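Local structure of acetolactate synthase isozyme 1 large subunit (Escherichia coli, 6LPI) at residues 61-73 / 418-432. The protein is the large subunit of a thiamine diphosphate-dependent enzyme that also binds flavin-adenine dinucleotide and a magnesium ion. Residues are numbered along the deposited sequence; the frame is centred on the assembly and turned at random.
With TPP (thiamine diphosphate), chain J.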
ATOM      1  N   GLN B  61       2.295  13.321   9.973  1.00 37.72           N
ATOM      2  CA  GLN B  61       1.486  12.469   9.109  1.00 39.81           C
ATOM      3  C   GLN B  61       1.562  12.958   7.667  1.00 49.36           C
ATOM      4  O   GLN B  61       1.725  12.161   6.728  1.00 48.34           O
ATOM      5  CB  GLN B  61       0.035  12.473   9.565  1.00 46.57           C
ATOM      6  CG  GLN B  61      -0.701  11.253   9.076  1.00 59.95           C
ATOM      7  CD  GLN B  61      -2.193  11.367   9.171  1.00 61.07           C
ATOM      8  OE1 GLN B  61      -2.869  11.595   8.162  1.00 62.08           O
ATOM      9  NE2 GLN B  61      -2.725  11.217  10.380  1.00 58.48           N
ATOM     10  N   GLY B  62       1.502  14.284   7.487  1.00 50.73           N
ATOM     11  CA  GLY B  62       1.690  14.863   6.171  1.00 48.20           C
ATOM     12  C   GLY B  62       3.051  14.563   5.572  1.00 53.18           C
ATOM     13  O   GLY B  62       3.143  14.208   4.396  1.00 55.75           O
ATOM     14  N   ALA B  63       4.125  14.706   6.364  1.00 48.67           N
ATOM     15  CA  ALA B  63       5.464  14.358   5.874  1.00 44.99           C
ATOM     16  C   ALA B  63       5.498  12.934   5.350  1.00 44.45           C
ATOM     17  O   ALA B  63       6.028  12.666   4.261  1.00 43.18           O
ATOM     18  CB  ALA B  63       6.507  14.511   6.980  1.00 40.15           C
ATOM     19  N   GLY B  64       4.912  12.008   6.114  1.00 37.08           N
ATOM     20  CA  GLY B  64       4.909  10.621   5.701  1.00 32.67           C
ATOM     21  C   GLY B  64       4.099  10.383   4.442  1.00 42.80           C
ATOM     22  O   GLY B  64       4.535   9.658   3.546  1.00 43.10           O
ATOM     23  N   PHE B  65       2.925  11.010   4.335  1.00 42.74           N
ATOM     24  CA  PHE B  65       2.130  10.771   3.134  1.00 45.90           C
ATOM     25  C   PHE B  65       2.744  11.449   1.905  1.00 44.81           C
ATOM     26  O   PHE B  65       2.571  10.955   0.786  1.00 37.17           O
ATOM     27  CB  PHE B  65       0.691  11.225   3.353  1.00 42.90           C
ATOM     28  CG  PHE B  65      -0.142  10.229   4.103  1.00 47.68           C
ATOM     29  CD1 PHE B  65      -0.221   8.905   3.676  1.00 46.85           C
ATOM     30  CD2 PHE B  65      -0.854  10.606   5.232  1.00 45.63           C
ATOM     31  CE1 PHE B  65      -0.992   7.983   4.352  1.00 34.20           C
ATOM     32  CE2 PHE B  65      -1.631   9.676   5.929  1.00 37.20           C
ATOM     33  CZ  PHE B  65      -1.694   8.366   5.486  1.00 33.47           C
ATOM     34  N   ILE B  66       3.464  12.562   2.084  1.00 39.56           N
ATOM     35  CA  ILE B  66       4.198  13.164   0.968  1.00 45.69           C
ATOM     36  C   ILE B  66       5.314  12.235   0.509  1.00 46.26           C
ATOM     37  O   ILE B  66       5.526  12.017  -0.699  1.00 49.86           O
ATOM     38  CB  ILE B  66       4.748  14.544   1.359  1.00 54.39           C
ATOM     39  CG1 ILE B  66       3.625  15.558   1.523  1.00 49.26           C
ATOM     40  CG2 ILE B  66       5.723  15.057   0.306  1.00 56.64           C
ATOM     41  CD1 ILE B  66       4.142  16.830   2.121  1.00 42.06           C
ATOM     42  N   ALA B  67       6.077  11.707   1.468  1.00 48.48           N
ATOM     43  CA  ALA B  67       7.015  10.645   1.132  1.00 53.96           C
ATOM     44  C   ALA B  67       6.291   9.521   0.392  1.00 48.47           C
ATOM     45  O   ALA B  67       6.815   8.948  -0.568  1.00 43.26           O
ATOM     46  CB  ALA B  67       7.706  10.133   2.396  1.00 54.90           C
ATOM     47  N   GLN B  68       5.072   9.208   0.818  1.00 46.47           N
ATOM     48  CA  GLN B  68       4.309   8.164   0.154  1.00 47.02           C
ATOM     49  C   GLN B  68       3.980   8.525  -1.289  1.00 46.29           C
ATOM     50  O   GLN B  68       4.032   7.660  -2.161  1.00 36.16           O
ATOM     51  CB  GLN B  68       3.045   7.859   0.931  1.00 45.15           C
ATOM     52  CG  GLN B  68       3.220   6.673   1.855  1.00 40.17           C
ATOM     53  CD  GLN B  68       1.954   5.823   1.912  1.00 43.50           C
ATOM     54  OE1 GLN B  68       1.377   5.454   0.876  1.00 40.39           O
ATOM     55  NE2 GLN B  68       1.486   5.562   3.120  1.00 40.88           N
ATOM     56  N   GLY B  69       3.589   9.775  -1.560  1.00 43.87           N
ATOM     57  CA  GLY B  69       3.310  10.163  -2.935  1.00 38.17           C
ATOM     58  C   GLY B  69       4.533  10.056  -3.828  1.00 44.89           C
ATOM     59  O   GLY B  69       4.458   9.559  -4.964  1.00 40.55           O
ATOM     60  N   MET B  70       5.686  10.497  -3.320  1.00 49.09           N
ATOM     61  CA  MET B  70       6.915  10.285  -4.075  1.00 52.87           C
ATOM     62  C   MET B  70       7.084   8.802  -4.369  1.00 54.05           C
ATOM     63  O   MET B  70       7.140   8.396  -5.539  1.00 41.78           O
ATOM     64  CB  MET B  70       8.114  10.840  -3.310  1.00 54.81           C
ATOM     65  CG  MET B  70       7.989  12.327  -3.075  1.00 63.26           C
ATOM     66  SD  MET B  70       9.480  13.110  -2.495  1.00 68.90           S
ATOM     67  CE  MET B  70      10.729  11.994  -3.143  1.00 85.33           C
ATOM     68  N   ALA B  71       7.070   7.974  -3.304  1.00 55.90           N
ATOM     69  CA  ALA B  71       7.323   6.541  -3.427  1.00 38.45           C
ATOM     70  C   ALA B  71       6.306   5.844  -4.325  1.00 47.11           C
ATOM     71  O   ALA B  71       6.669   4.968  -5.120  1.00 51.33           O
ATOM     72  CB  ALA B  71       7.346   5.892  -2.053  1.00 36.74           C
ATOM     73  N   ARG B  72       5.031   6.208  -4.223  1.00 37.97           N
ATOM     74  CA  ARG B  72       4.045   5.575  -5.078  1.00 39.38           C
ATOM     75  C   ARG B  72       4.188   5.989  -6.529  1.00 40.23           C
ATOM     76  O   ARG B  72       3.723   5.262  -7.406  1.00 47.70           O
ATOM     77  CB  ARG B  72       2.635   5.850  -4.571  1.00 45.40           C
ATOM     78  CG  ARG B  72       2.410   5.375  -3.175  1.00 35.50           C
ATOM     79  CD  ARG B  72       0.945   5.262  -2.980  1.00 48.52           C
ATOM     80  NE  ARG B  72       0.560   4.989  -1.605  1.00 48.89           N
ATOM     81  CZ  ARG B  72      -0.528   4.294  -1.291  1.00 49.99           C
ATOM     82  NH1 ARG B  72      -1.295   3.814  -2.265  1.00 49.83           N
ATOM     83  NH2 ARG B  72      -0.852   4.092  -0.016  1.00 41.50           N
ATOM     84  N   THR B  73       4.848   7.106  -6.826  1.00 51.61           N
ATOM     85  CA  THR B  73       5.104   7.354  -8.249  1.00 51.38           C
ATOM     86  C   THR B  73       6.482   6.914  -8.795  1.00 47.74           C
ATOM     87  O   THR B  73       6.544   6.594  -9.985  1.00 46.62           O
ATOM     88  CB  THR B  73       4.911   8.827  -8.587  1.00 54.13           C
ATOM     89  OG1 THR B  73       5.822   9.617  -7.816  1.00 59.22           O
ATOM     90  CG2 THR B  73       3.468   9.273  -8.310  1.00 51.61           C
ATOM     91  N   THR B 418      -6.977   5.298   4.547  1.00 42.74           N
ATOM     92  CA  THR B 418      -6.771   6.416   5.464  1.00 45.80           C
ATOM     93  C   THR B 418      -7.447   7.666   4.908  1.00 55.57           C
ATOM     94  O   THR B 418      -7.094   8.128   3.816  1.00 55.02           O
ATOM     95  CB  THR B 418      -5.271   6.694   5.622  1.00 44.04           C
ATOM     96  OG1 THR B 418      -4.545   5.467   5.755  1.00 55.91           O
ATOM     97  CG2 THR B 418      -4.987   7.608   6.782  1.00 31.35           C
ATOM     98  N   MET B 419      -8.393   8.231   5.653  1.00 52.69           N
ATOM     99  CA  MET B 419      -8.796   9.589   5.324  1.00 35.99           C
ATOM    100  C   MET B 419      -7.611  10.507   5.520  1.00 36.28           C
ATOM    101  O   MET B 419      -6.796  10.312   6.434  1.00 40.69           O
ATOM    102  CB  MET B 419      -9.985  10.069   6.157  1.00 43.78           C
ATOM    103  CG  MET B 419     -11.244   9.204   5.962  1.00 59.89           C
ATOM    104  SD  MET B 419     -12.619   9.696   7.025  1.00 59.69           S
ATOM    105  CE  MET B 419     -12.510  11.478   6.737  1.00 37.02           C
ATOM    106  N   GLY B 420      -7.471  11.462   4.601  1.00 34.34           N
ATOM    107  CA  GLY B 420      -6.378  12.405   4.662  1.00 34.81           C
ATOM    108  C   GLY B 420      -5.191  12.042   3.805  1.00 34.49           C
ATOM    109  O   GLY B 420      -4.235  12.819   3.739  1.00 47.23           O
ATOM    110  N   PHE B 421      -5.227  10.886   3.144  1.00 34.66           N
ATOM    111  CA  PHE B 421      -4.117  10.458   2.296  1.00 42.83           C
ATOM    112  C   PHE B 421      -3.939  11.376   1.076  1.00 53.75           C
ATOM    113  O   PHE B 421      -2.806  11.746   0.712  1.00 47.45           O
ATOM    114  CB  PHE B 421      -4.364   9.008   1.876  1.00 32.88           C
ATOM    115  CG  PHE B 421      -3.546   8.558   0.700  1.00 33.05           C
ATOM    116  CD1 PHE B 421      -2.316   7.940   0.892  1.00 39.35           C
ATOM    117  CD2 PHE B 421      -3.992   8.755  -0.592  1.00 33.72           C
ATOM    118  CE1 PHE B 421      -1.558   7.526  -0.186  1.00 37.35           C
ATOM    119  CE2 PHE B 421      -3.246   8.334  -1.669  1.00 34.04           C
ATOM    120  CZ  PHE B 421      -2.032   7.715  -1.472  1.00 38.28           C
ATOM    121  N   GLY B 422      -5.047  11.774   0.456  1.00 60.59           N
ATOM    122  CA  GLY B 422      -5.064  12.452  -0.826  1.00 53.39           C
ATOM    123  C   GLY B 422      -4.219  13.702  -0.980  1.00 54.86           C
ATOM    124  O   GLY B 422      -3.374  13.772  -1.873  1.00 51.98           O
ATOM    125  N   LEU B 423      -4.415  14.716  -0.148  1.00 52.72           N
ATOM    126  CA  LEU B 423      -3.703  15.958  -0.435  1.00 48.69           C
ATOM    127  C   LEU B 423      -2.194  15.798  -0.245  1.00 53.07           C
ATOM    128  O   LEU B 423      -1.433  16.182  -1.157  1.00 51.75           O
ATOM    129  CB  LEU B 423      -4.310  17.103   0.382  1.00 43.28           C
ATOM    130  CG  LEU B 423      -3.547  18.393   0.663  1.00 49.02           C
ATOM    131  CD1 LEU B 423      -3.167  19.091  -0.633  1.00 52.27           C
ATOM    132  CD2 LEU B 423      -4.413  19.296   1.529  1.00 48.55           C
ATOM    133  N   PRO B 424      -1.686  15.234   0.865  1.00 45.54           N
ATOM    134  CA  PRO B 424      -0.224  15.073   0.961  1.00 48.24           C
ATOM    135  C   PRO B 424       0.344  14.106  -0.059  1.00 55.86           C
ATOM    136  O   PRO B 424       1.460  14.332  -0.555  1.00 59.64           O
ATOM    137  CB  PRO B 424      -0.006  14.611   2.405  1.00 37.38           C
ATOM    138  CG  PRO B 424      -1.312  14.156   2.871  1.00 37.78           C
ATOM    139  CD  PRO B 424      -2.339  14.935   2.146  1.00 40.30           C
ATOM    140  N   ALA B 425      -0.387  13.037  -0.396  1.00 47.74           N
ATOM    141  CA  ALA B 425       0.067  12.166  -1.478  1.00 38.73           C
ATOM    142  C   ALA B 425       0.206  12.938  -2.785  1.00 48.47           C
ATOM    143  O   ALA B 425       1.197  12.782  -3.508  1.00 57.77           O
ATOM    144  CB  ALA B 425      -0.894  10.996  -1.644  1.00 35.90           C
ATOM    145  N   ALA B 426      -0.767  13.792  -3.099  1.00 48.65           N
ATOM    146  CA  ALA B 426      -0.668  14.595  -4.309  1.00 48.34           C
ATOM    147  C   ALA B 426       0.523  15.540  -4.241  1.00 48.52           C
ATOM    148  O   ALA B 426       1.218  15.756  -5.242  1.00 47.82           O
ATOM    149  CB  ALA B 426      -1.967  15.375  -4.529  1.00 41.45           C
ATOM    150  N   ILE B 427       0.790  16.095  -3.060  1.00 50.01           N
ATOM    151  CA  ILE B 427       1.946  16.972  -2.909  1.00 52.79           C
ATOM    152  C   ILE B 427       3.226  16.209  -3.250  1.00 56.14           C
ATOM    153  O   ILE B 427       4.085  16.693  -4.008  1.00 57.31           O
ATOM    154  CB  ILE B 427       1.970  17.552  -1.484  1.00 45.23           C
ATOM    155  CG1 ILE B 427       0.844  18.569  -1.347  1.00 48.00           C
ATOM    156  CG2 ILE B 427       3.309  18.197  -1.179  1.00 45.78           C
ATOM    157  CD1 ILE B 427       0.514  18.926   0.062  1.00 42.97           C
ATOM    158  N   GLY B 428       3.351  14.983  -2.721  1.00 47.08           N
ATOM    159  CA  GLY B 428       4.514  14.168  -3.039  1.00 42.36           C
ATOM    160  C   GLY B 428       4.625  13.878  -4.526  1.00 47.10           C
ATOM    161  O   GLY B 428       5.695  14.040  -5.128  1.00 43.68           O
ATOM    162  N   ALA B 429       3.517  13.452  -5.140  1.00 41.37           N
ATOM    163  CA  ALA B 429       3.516  13.185  -6.577  1.00 44.94           C
ATOM    164  C   ALA B 429       3.957  14.404  -7.381  1.00 46.16           C
ATOM    165  O   ALA B 429       4.645  14.268  -8.404  1.00 48.26           O
ATOM    166  CB  ALA B 429       2.130  12.729  -7.032  1.00 44.80           C
ATOM    167  N   ALA B 430       3.503  15.595  -6.982  1.00 44.75           N
ATOM    168  CA  ALA B 430       3.926  16.812  -7.664  1.00 46.78           C
ATOM    169  C   ALA B 430       5.429  16.970  -7.568  1.00 62.64           C
ATOM    170  O   ALA B 430       6.111  17.165  -8.581  1.00 68.60           O
ATOM    171  CB  ALA B 430       3.222  18.027  -7.066  1.00 47.34           C
ATOM    172  N   LEU B 431       5.965  16.887  -6.343  1.00 59.97           N
ATOM    173  CA  LEU B 431       7.408  17.012  -6.142  1.00 50.98           C
ATOM    174  C   LEU B 431       8.197  15.985  -6.946  1.00 55.24           C
ATOM    175  O   LEU B 431       9.333  16.263  -7.357  1.00 64.74           O
ATOM    176  CB  LEU B 431       7.749  16.882  -4.662  1.00 46.85           C
ATOM    177  CG  LEU B 431       7.426  18.051  -3.737  1.00 54.23           C
ATOM    178  CD1 LEU B 431       7.415  17.573  -2.267  1.00 56.79           C
ATOM    179  CD2 LEU B 431       8.453  19.171  -3.949  1.00 49.45           C
ATOM    180  N   ALA B 432       7.654  14.782  -7.133  1.00 46.59           N
ATOM    181  CA  ALA B 432       8.399  13.760  -7.854  1.00 46.93           C
ATOM    182  C   ALA B 432       8.248  13.868  -9.355  1.00 58.91           C
ATOM    183  O   ALA B 432       9.078  13.318 -10.082  1.00 68.03           O
ATOM    184  CB  ALA B 432       7.966  12.370  -7.395  1.00 63.15           C
TER
HETATM  185  N1' TPP J 602     -11.441   7.927  10.383  1.00 31.71           N
HETATM  186  C2' TPP J 602     -10.337   7.846   9.554  1.00 35.82           C
HETATM  187  CM2 TPP J 602      -9.052   8.541   9.897  1.00 37.67           C
HETATM  188  N3' TPP J 602     -10.383   7.117   8.392  1.00 36.20           N
HETATM  189  C4' TPP J 602     -11.514   6.435   8.043  1.00 32.72           C
HETATM  190  N4' TPP J 602     -11.480   5.737   6.908  1.00 30.60           N
HETATM  191  C5' TPP J 602     -12.638   6.507   8.870  1.00 28.97           C
HETATM  192  C6' TPP J 602     -12.588   7.261  10.039  1.00 23.86           C
HETATM  193  C7' TPP J 602     -13.925   5.800   8.496  1.00 33.11           C
HETATM  194  N3  TPP J 602     -14.442   6.418   7.305  1.00 34.84           N
HETATM  195  C2  TPP J 602     -14.209   5.920   6.044  1.00 44.43           C
HETATM  196  S1  TPP J 602     -14.863   6.776   4.867  1.00 45.41           S
HETATM  197  C5  TPP J 602     -15.483   7.828   5.925  1.00 44.54           C
HETATM  198  C4  TPP J 602     -15.184   7.549   7.235  1.00 34.90           C
HETATM  199  CM4 TPP J 602     -15.663   8.399   8.361  1.00 44.18           C
HETATM  200  C6  TPP J 602     -16.292   8.988   5.394  1.00 45.41           C
HETATM  201  C7  TPP J 602     -15.540   9.763   4.313  1.00 50.63           C
HETATM  202  O7  TPP J 602     -15.859  11.130   4.456  1.00 48.63           O
HETATM  203  PA  TPP J 602     -15.667  12.175   3.240  1.00 49.27           P
HETATM  204  O1A TPP J 602     -14.282  12.763   3.234  1.00 41.74           O
HETATM  205  O2A TPP J 602     -16.742  13.227   3.441  1.00 56.10           O
HETATM  206  O3A TPP J 602     -15.840  11.361   1.862  1.00 48.52           O
HETATM  207  PB  TPP J 602     -17.277  11.128   1.125  1.00 54.88           P
HETATM  208  O1B TPP J 602     -17.051  11.036  -0.385  1.00 40.72           O
HETATM  209  O2B TPP J 602     -17.974   9.875   1.597  1.00 51.72           O
HETATM  210  O3B TPP J 602     -18.213  12.261   1.488  1.00 60.79           O
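A close helix-helix crossing, with a glycine from each side, brings G69 of helix 60-74 against G428 of helix 422-432; the axes of segments 61-73 and 422-432 approach to 6.3 Å and cross at -50°. With no side chain on either glycine, backbone meets backbone: G69 CA lies 3.4 Å from A425 O, and G428 CA sits 3.3 Å from I66 O, both CA-H...O contacts. I66 is the knob beside this crossing. It drops among P424, I427, G428 and L431, its CD1 on I427 CG2 and its CG2 facing G428 CA and L431 CD1. Beyond the crossing, T73 CG2 reaches A429 CB and M70 CG lies by G428 O.

The two helices come from the N-terminal and C-terminal thiamine diphosphate-binding domains, so this buried seam joins the two domains of one chain. Toward thiamine diphosphate, aromatics take over. F421 CA stands over the centre of the F65 ring, 4.2 Å from its centroid. With F421 CG anti to the backbone N (chi1 163°), the F421 ring turns its edge to that face in an offset edge-to-face pair, planes 82° apart and centroids separated by 5.6 Å. P424 CG packs on F65 CB, while T418 CG2 comes obliquely to F65 CZ at 3.6 Å.

One atom further round the F421 ring from CD1, which touches F65, CE1 sits over one face of the R72 guanidinium. R72 meets Q68 OE1 side-on, through NE and NH2, with the oxygen in the guanidinium plane and the NE bond 2.7 Å long; D97 and D101 add salt bridges to R72. A type II turn, T418 to F421, leads into helix 422-432. In it the M419 side chain leaves the backbone away from 61-73, its CG 3.3 Å from N3' of the thiamine diphosphate aminopyrimidine and its SD against the thiazolium.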